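PDB 3OUT: glutamate racemase from Francisella tularensis subsp. tularensis, which belongs to the Asp/Glu/hydantoin racemase family and holds D-glutamic acid in a pocket between two domains built on parallel sheets. Local coordinates for residues Leu148-Ile153 with Cys186-Ile191; Asn144-Phe149 with Lys168-Tyr173; Ser15-Leu20 with Gly39-Ile44. All coordinates share one frame; numbering follows the deposited sequence.

Contact 1: Leu148-Ile153 with Cys186-Ile191; sequences LFVSMI and CTHYPI. With DGL (D-glutamic acid), chain E.
F149 and Y189 show how ring geometry and methyl packing can fasten a helix to a ligand-binding loop with no direct polar bond between them. The pair is T-shaped: F149 turns its edge to the face of Y189, with ring centroids 5.1 Å apart and planes at 84°. F149 CD2 stands over the middle of the tyrosine ring, and F149 CB lies 3.4 Å from Y189 CE1. C186 CB covers the opposite face, so Y189 is sandwiched between the helix and its own type I turn, C186 to Y189. A water in the plane of the ring, its oxygen 2.8 Å from Y189 OH, accepts a hydrogen bond from V150 N and so bridges the loop to V150 of the helix.

V150 uses both methyls. With CG1 anti to the backbone N (chi1 164°), that branch makes an off-centre CH-pi contact with the H188 ring, while V150 CG2 reaches C186 SG at 3.7 Å and also lies over one imidazole face, offset toward the rim. One turn further on, I153 CD1 presses against H188 O at 3.3 Å, and the other branch, I153 CG2, meets I191 CG2 at 4.1 Å.

The imidazole is fixed in rotation at both nitrogens. H188 ND1 donates to T187 OG1 in the ring plane (2.9 Å), and H188 NE2 is hydrogen-bonded to E154. The same turn binds the ligand through a fairly straight bond from T187 N to OE2 of D-glutamic acid (2.9 Å, 164°).

L148 and S151 pack on their counterparts in a second subunit. The loop 186-191 follows strand 181-184 and precedes helix 193-199; helix 149-154 packs both on this loop and, through F149, on V166 and A167 of helix 161-171, while I153 and I191 meet F252 of helix 245-253.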
# COMPACT_ATOMS: atom_id res chain seq x y z
N LEU B 148 18.19 -5.79 -16.08
CA LEU B 148 19.17 -5.32 -15.11
C LEU B 148 19.49 -3.84 -15.18
O LEU B 148 20.00 -3.28 -14.19
CB LEU B 148 20.48 -6.10 -15.19
CG LEU B 148 21.51 -6.00 -14.04
CD1 LEU B 148 20.89 -6.25 -12.63
CD2 LEU B 148 22.66 -6.99 -14.29
N PHE B 149 19.17 -3.18 -16.30
CA PHE B 149 19.65 -1.81 -16.44
C PHE B 149 19.19 -0.83 -15.33
O PHE B 149 19.97 0.00 -14.86
CB PHE B 149 19.22 -1.21 -17.79
CG PHE B 149 20.12 -1.51 -18.98
CD1 PHE B 149 21.30 -2.24 -18.90
CD2 PHE B 149 19.73 -1.04 -20.23
CE1 PHE B 149 22.10 -2.43 -20.02
CE2 PHE B 149 20.49 -1.28 -21.38
CZ PHE B 149 21.69 -1.94 -21.26
N VAL B 150 17.93 -0.89 -14.93
CA VAL B 150 17.42 0.04 -13.95
C VAL B 150 18.20 -0.02 -12.64
O VAL B 150 18.71 1.00 -12.16
CB VAL B 150 15.91 -0.14 -13.69
CG1 VAL B 150 15.46 0.54 -12.41
CG2 VAL B 150 15.08 0.39 -14.89
N SER B 151 18.33 -1.21 -12.05
CA SER B 151 19.07 -1.32 -10.78
C SER B 151 20.55 -0.95 -10.94
O SER B 151 21.13 -0.28 -10.10
CB SER B 151 18.92 -2.72 -10.21
OG SER B 151 19.59 -2.74 -8.94
N MSE B 152 21.15 -1.39 -12.04
CA MSE B 152 22.55 -1.14 -12.38
C MSE B 152 22.81 0.37 -12.31
O MSE B 152 23.76 0.83 -11.67
CB MSE B 152 22.85 -1.69 -13.79
CG MSE B 152 24.24 -1.52 -14.20
SE MSE B 152 24.52 -2.16 -16.03
CE MSE B 152 23.72 -0.58 -16.88
N ILE B 153 21.93 1.13 -12.95
CA ILE B 153 22.09 2.57 -13.05
C ILE B 153 21.84 3.23 -11.69
O ILE B 153 22.56 4.16 -11.26
CB ILE B 153 21.18 3.13 -14.19
CG1 ILE B 153 21.76 2.69 -15.54
CG2 ILE B 153 21.02 4.65 -14.13
CD1 ILE B 153 20.75 2.83 -16.67
N CYS B 186 13.01 3.53 -21.63
CA CYS B 186 13.00 3.59 -20.17
C CYS B 186 13.72 4.86 -19.78
O CYS B 186 14.76 5.21 -20.35
CB CYS B 186 13.70 2.38 -19.61
SG CYS B 186 13.98 2.32 -17.79
N THR B 187 13.18 5.56 -18.80
CA THR B 187 13.77 6.84 -18.36
C THR B 187 15.26 6.76 -18.00
O THR B 187 15.99 7.77 -18.10
CB THR B 187 13.06 7.37 -17.08
OG1 THR B 187 13.03 6.35 -16.08
CG2 THR B 187 11.68 7.76 -17.36
N HIS B 188 15.68 5.59 -17.50
CA HIS B 188 17.04 5.44 -16.98
C HIS B 188 18.09 5.32 -18.08
O HIS B 188 19.26 5.59 -17.83
CB HIS B 188 17.10 4.20 -16.10
CG HIS B 188 16.42 4.36 -14.79
ND1 HIS B 188 15.14 4.87 -14.65
CD2 HIS B 188 16.86 4.09 -13.54
CE1 HIS B 188 14.82 4.87 -13.37
NE2 HIS B 188 15.84 4.39 -12.67
N TYR B 189 17.69 4.88 -19.27
CA TYR B 189 18.67 4.40 -20.26
C TYR B 189 19.51 5.51 -20.89
O TYR B 189 20.65 5.24 -21.24
CB TYR B 189 18.04 3.51 -21.33
CG TYR B 189 17.32 2.27 -20.81
CD1 TYR B 189 17.38 1.86 -19.46
CD2 TYR B 189 16.60 1.48 -21.70
CE1 TYR B 189 16.67 0.73 -19.04
CE2 TYR B 189 15.95 0.37 -21.29
CZ TYR B 189 16.01 -0.03 -19.97
OH TYR B 189 15.29 -1.15 -19.60
N PRO B 190 18.94 6.72 -21.09
CA PRO B 190 19.81 7.80 -21.64
C PRO B 190 21.09 8.09 -20.82
O PRO B 190 22.07 8.55 -21.40
CB PRO B 190 18.87 9.00 -21.71
CG PRO B 190 17.48 8.39 -21.89
CD PRO B 190 17.55 7.18 -20.98
N ILE B 191 21.10 7.81 -19.51
CA ILE B 191 22.32 7.94 -18.68
C ILE B 191 23.49 7.17 -19.22
O ILE B 191 24.64 7.64 -19.09
CB ILE B 191 22.04 7.40 -17.22
CG1 ILE B 191 21.06 8.36 -16.53
CG2 ILE B 191 23.35 7.19 -16.37
CD1 ILE B 191 21.69 9.70 -16.08
N DGL E . 11.30 3.77 -12.74
CA DGL E . 11.44 2.49 -13.53
C DGL E . 10.90 1.33 -12.75
O DGL E . 10.13 1.55 -11.78
CB DGL E . 10.70 2.50 -14.86
CG DGL E . 11.01 3.69 -15.77
CD DGL E . 10.49 3.56 -17.19
OE1 DGL E . 10.01 2.48 -17.57
OE2 DGL E . 10.61 4.57 -17.94
OXT DGL E . 11.16 0.15 -13.11
O HOH W 1 15.82 -2.00 -16.99

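Contact 2: Asn144-Phe149 with Lys168-Tyr173; sequences NPCGLF and KEYLSY
Y170 touches every residue from N144 to F149, an example of one tyrosine organising the exit from a strand. Two hydrogen bonds cross the contact. At the near end of the tyrosine, N144 ND2 donates to Y170 O at 2.7 Å, lying in the carbonyl plane on a lone pair. The bond is bent (137° at the hydrogen), although Y170 O lies close to the amide plane; N144 CG is anti to its backbone N (chi1 -156°), on the helix side. At the far end, L148 N donates to Y170 OH over 2.9 Å, so the phenol holds the type I turn from C146 to F149.

Aromatic contacts fill the span between these bonds. C146 CA sits squarely over one face of the Y170 ring, 3.5 Å from its centroid, in a CH-pi contact, and C146 SG adds an oblique sulfur-aromatic approach. The edge of Y170 meets the face of F149 in a T-shaped pair with planes at 88°, Y170 CD2 being 3.8 Å from F149 CE1.

Apolar packing adds C146 CB on Y170 CD2 at 3.6 Å. At the rim, N144 CB approaches Y173 CD2 at 3.8 Å, the two side chains crossing obliquely. Y170 also packs on F157 of a second subunit.

Strand 140-145 is an outer strand of its four-stranded sheet, tied to strand 113-118 by backbone bonds of N144 with V116, and helix 161-171 lies against both, L171 resting on I117.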
# COMPACT_ATOMS: atom_id res chain seq x y z
N ASN B 144 13.39 -5.77 -27.12
CA ASN B 144 14.11 -6.62 -26.17
C ASN B 144 14.13 -5.98 -24.78
O ASN B 144 14.55 -4.86 -24.66
CB ASN B 144 15.54 -6.88 -26.65
CG ASN B 144 16.13 -8.17 -26.07
OD1 ASN B 144 15.43 -9.17 -25.91
ND2 ASN B 144 17.45 -8.15 -25.79
N PRO B 145 13.72 -6.74 -23.73
CA PRO B 145 13.82 -6.19 -22.38
C PRO B 145 15.29 -6.11 -21.89
O PRO B 145 16.13 -6.90 -22.31
CB PRO B 145 13.00 -7.17 -21.54
CG PRO B 145 13.02 -8.40 -22.24
CD PRO B 145 13.18 -8.10 -23.72
N CYS B 146 15.59 -5.13 -21.03
CA CYS B 146 16.93 -4.99 -20.47
C CYS B 146 16.81 -4.96 -18.95
O CYS B 146 17.12 -3.95 -18.31
CB CYS B 146 17.59 -3.71 -20.95
SG CYS B 146 17.87 -3.63 -22.77
N GLY B 147 16.37 -6.08 -18.39
CA GLY B 147 15.94 -6.11 -16.98
C GLY B 147 16.89 -5.50 -15.96
O GLY B 147 16.45 -4.76 -15.07
N LEU B 148 18.19 -5.79 -16.08
CA LEU B 148 19.17 -5.32 -15.11
C LEU B 148 19.49 -3.84 -15.18
O LEU B 148 20.00 -3.28 -14.19
CB LEU B 148 20.48 -6.10 -15.19
CG LEU B 148 21.51 -6.00 -14.04
CD1 LEU B 148 20.89 -6.25 -12.63
CD2 LEU B 148 22.66 -6.99 -14.29
N PHE B 149 19.17 -3.18 -16.30
CA PHE B 149 19.65 -1.81 -16.44
C PHE B 149 19.19 -0.83 -15.33
O PHE B 149 19.97 0.00 -14.86
CB PHE B 149 19.22 -1.21 -17.79
CG PHE B 149 20.12 -1.51 -18.98
CD1 PHE B 149 21.30 -2.24 -18.90
CD2 PHE B 149 19.73 -1.04 -20.23
CE1 PHE B 149 22.10 -2.43 -20.02
CE2 PHE B 149 20.49 -1.28 -21.38
CZ PHE B 149 21.69 -1.94 -21.26
N LYS B 168 26.08 -5.44 -23.85
CA LYS B 168 26.33 -6.44 -24.93
C LYS B 168 25.36 -7.59 -24.83
O LYS B 168 24.80 -8.06 -25.84
CB LYS B 168 27.79 -6.92 -24.95
CG LYS B 168 28.78 -5.83 -25.32
CD LYS B 168 30.22 -6.36 -25.37
CE LYS B 168 31.26 -5.24 -25.34
NZ LYS B 168 32.60 -5.71 -24.86
N GLU B 169 25.08 -8.04 -23.60
CA GLU B 169 24.16 -9.15 -23.39
C GLU B 169 22.76 -8.85 -23.96
O GLU B 169 22.16 -9.71 -24.60
CB GLU B 169 24.07 -9.47 -21.89
CG GLU B 169 23.08 -10.53 -21.51
CD GLU B 169 23.52 -11.94 -21.84
OE1 GLU B 169 24.72 -12.18 -22.15
OE2 GLU B 169 22.63 -12.82 -21.76
N TYR B 170 22.27 -7.63 -23.74
CA TYR B 170 20.93 -7.25 -24.14
C TYR B 170 20.85 -6.75 -25.59
O TYR B 170 19.80 -6.87 -26.23
CB TYR B 170 20.39 -6.14 -23.23
CG TYR B 170 20.09 -6.59 -21.81
CD1 TYR B 170 19.44 -7.78 -21.56
CD2 TYR B 170 20.46 -5.80 -20.70
CE1 TYR B 170 19.15 -8.20 -20.25
CE2 TYR B 170 20.15 -6.22 -19.40
CZ TYR B 170 19.51 -7.40 -19.18
OH TYR B 170 19.19 -7.80 -17.91
N LEU B 171 21.91 -6.14 -26.08
CA LEU B 171 21.86 -5.46 -27.39
C LEU B 171 22.33 -6.32 -28.55
O LEU B 171 22.10 -5.95 -29.72
CB LEU B 171 22.67 -4.16 -27.35
CG LEU B 171 22.21 -3.09 -26.39
CD1 LEU B 171 23.21 -2.00 -26.30
CD2 LEU B 171 20.82 -2.54 -26.78
N SER B 172 22.96 -7.45 -28.25
CA SER B 172 23.41 -8.37 -29.30
C SER B 172 22.23 -8.87 -30.15
O SER B 172 22.40 -9.13 -31.35
CB SER B 172 24.20 -9.53 -28.69
OG SER B 172 23.40 -10.26 -27.78
N TYR B 173 21.05 -8.98 -29.54
CA TYR B 173 19.82 -9.32 -30.25
C TYR B 173 19.62 -8.47 -31.52
O TYR B 173 19.02 -8.96 -32.46
CB TYR B 173 18.61 -9.17 -29.33
CG TYR B 173 17.25 -9.24 -29.98
CD1 TYR B 173 16.73 -10.44 -30.41
CD2 TYR B 173 16.46 -8.10 -30.14
CE1 TYR B 173 15.47 -10.51 -31.00
CE2 TYR B 173 15.21 -8.17 -30.72
CZ TYR B 173 14.72 -9.36 -31.14
OH TYR B 173 13.48 -9.44 -31.70

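Contact 3: Ser15-Leu20 with Gly39-Ile44; sequences SGIGGL and GDIARI. With DGL (D-glutamic acid), chain E.
The pocket loop S15-G16 after strand 10-14 meets G39, D40, I41 and I44, at the end of and just beyond strand 35-39. The backbones meet through a weak, bent hydrogen bond from D40 N to S15 O (2.8 Å, 124°), at an inverse gamma turn centred on D40. I44 CG2 presses on the same oxygen, 3.2 Å from S15 O.

G16 fits where a beta carbon would collide with I41 CD1 and I44 CG2; as it is, I41 CD1 lies 3.6 Å from G16 CA. I17 crosses both isoleucines at about a right angle, its CD1 meeting I44 CD1 at 3.7 Å.

The two strands and helix 20-29 between them form a beta-alpha-beta crossover, so the contact joins its opening loop to the loop that follows it. The opening loop contributes S15 and G16 to the pocket: S15 OG, in the crowded position between backbone N and carbonyl carbon (chi1 45°), accepts from N of D-glutamic acid at 2.8 Å.

Within the 39-44 loop, R43 forms a salt bridge with D40, side-on, two nitrogens to one oxygen. R43 NE uses the syn lone pair of D40 OD2 at 2.8 Å, whereas R43 NH2 comes from above the carboxylate plane. Y46 OH also bonds to D40 OD2, while K49 of a second subunit bonds to A42 O and I44 O.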
# COMPACT_ATOMS: atom_id res chain seq x y z
N SER B 15 6.97 6.53 -11.83
CA SER B 15 7.13 5.39 -10.92
C SER B 15 8.16 5.81 -9.85
O SER B 15 7.86 5.84 -8.65
CB SER B 15 7.55 4.14 -11.71
OG SER B 15 8.58 4.49 -12.63
N GLY B 16 9.35 6.20 -10.30
CA GLY B 16 10.28 6.85 -9.40
C GLY B 16 11.65 7.05 -10.03
O GLY B 16 12.10 6.24 -10.83
N ILE B 17 12.29 8.14 -9.59
CA ILE B 17 13.69 8.46 -9.88
C ILE B 17 14.05 8.91 -11.32
O ILE B 17 14.63 10.01 -11.51
CB ILE B 17 14.69 7.32 -9.49
CG1 ILE B 17 14.60 7.05 -7.98
CG2 ILE B 17 16.13 7.68 -9.91
CD1 ILE B 17 15.44 5.95 -7.48
N GLY B 18 13.73 8.10 -12.33
CA GLY B 18 14.13 8.49 -13.71
C GLY B 18 13.29 9.58 -14.35
O GLY B 18 13.72 10.29 -15.27
N GLY B 19 12.05 9.71 -13.91
CA GLY B 19 11.14 10.76 -14.41
C GLY B 19 11.55 12.17 -14.05
O GLY B 19 10.93 13.12 -14.52
N LEU B 20 12.54 12.32 -13.16
CA LEU B 20 13.04 13.63 -12.76
C LEU B 20 13.65 14.36 -13.97
O LEU B 20 13.70 15.59 -13.98
CB LEU B 20 14.06 13.52 -11.61
CG LEU B 20 13.39 13.15 -10.29
CD1 LEU B 20 14.37 12.62 -9.28
CD2 LEU B 20 12.62 14.42 -9.75
N GLY B 39 6.79 10.67 -7.12
CA GLY B 39 7.49 9.40 -7.30
C GLY B 39 7.09 8.43 -6.20
O GLY B 39 7.19 8.75 -5.00
N ASP B 40 6.65 7.25 -6.61
CA ASP B 40 6.25 6.17 -5.69
C ASP B 40 7.49 5.37 -5.27
O ASP B 40 7.58 4.15 -5.49
CB ASP B 40 5.21 5.27 -6.36
CG ASP B 40 4.58 4.27 -5.43
OD1 ASP B 40 4.71 4.38 -4.19
OD2 ASP B 40 3.93 3.34 -5.99
N ILE B 41 8.42 6.07 -4.64
CA ILE B 41 9.72 5.50 -4.22
C ILE B 41 9.58 4.26 -3.30
O ILE B 41 10.44 3.38 -3.30
CB ILE B 41 10.64 6.59 -3.59
CG1 ILE B 41 10.70 7.87 -4.45
CG2 ILE B 41 12.07 6.06 -3.42
CD1 ILE B 41 11.02 7.65 -5.96
N ALA B 42 8.50 4.18 -2.52
CA ALA B 42 8.27 3.04 -1.63
C ALA B 42 8.11 1.72 -2.37
O ALA B 42 8.42 0.68 -1.82
CB ALA B 42 7.04 3.29 -0.75
N ARG B 43 7.62 1.76 -3.62
CA ARG B 43 7.23 0.51 -4.32
C ARG B 43 7.92 0.28 -5.65
O ARG B 43 7.64 -0.71 -6.33
CB ARG B 43 5.68 0.47 -4.45
CG ARG B 43 4.98 0.71 -3.16
CD ARG B 43 3.46 0.55 -3.24
NE ARG B 43 2.82 1.55 -4.10
CZ ARG B 43 1.55 1.87 -4.08
NH1 ARG B 43 0.68 1.23 -3.28
NH2 ARG B 43 1.11 2.80 -4.94
N ILE B 44 8.85 1.17 -6.03
CA ILE B 44 9.72 0.92 -7.18
C ILE B 44 10.59 -0.34 -6.94
O ILE B 44 10.95 -0.69 -5.81
CB ILE B 44 10.59 2.13 -7.58
CG1 ILE B 44 11.48 2.63 -6.42
CG2 ILE B 44 9.70 3.24 -8.18
CD1 ILE B 44 12.44 3.80 -6.84
N DGL E . 11.30 3.77 -12.74
CA DGL E . 11.44 2.49 -13.53
C DGL E . 10.90 1.33 -12.75
O DGL E . 10.13 1.55 -11.78
CB DGL E . 10.70 2.50 -14.86
CG DGL E . 11.01 3.69 -15.77
CD DGL E . 10.49 3.56 -17.19
OE1 DGL E . 10.01 2.48 -17.57
OE2 DGL E . 10.61 4.57 -17.94
OXT DGL E . 11.16 0.15 -13.11

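Overall arrangement
Along the chain, contact 3 closes before contacts 1 and 2 open, and the latter two start from the same stretch, sharing L148 and F149. Contact 3 lies at the six-stranded parallel sheet; contacts 1 and 2 belong to the four-stranded one. The centres of contacts 1 and 3 are about 13 Å apart, and the two touch where T187 and H188 meet G16, G18 and G19, so loops from both sheets close on D-glutamic acid. Contact 2 lies further out, its centre about 11 Å from that of contact 1 and about 22 Å from that of contact 3, without touching the latter. All three lie within reach of a second subunit.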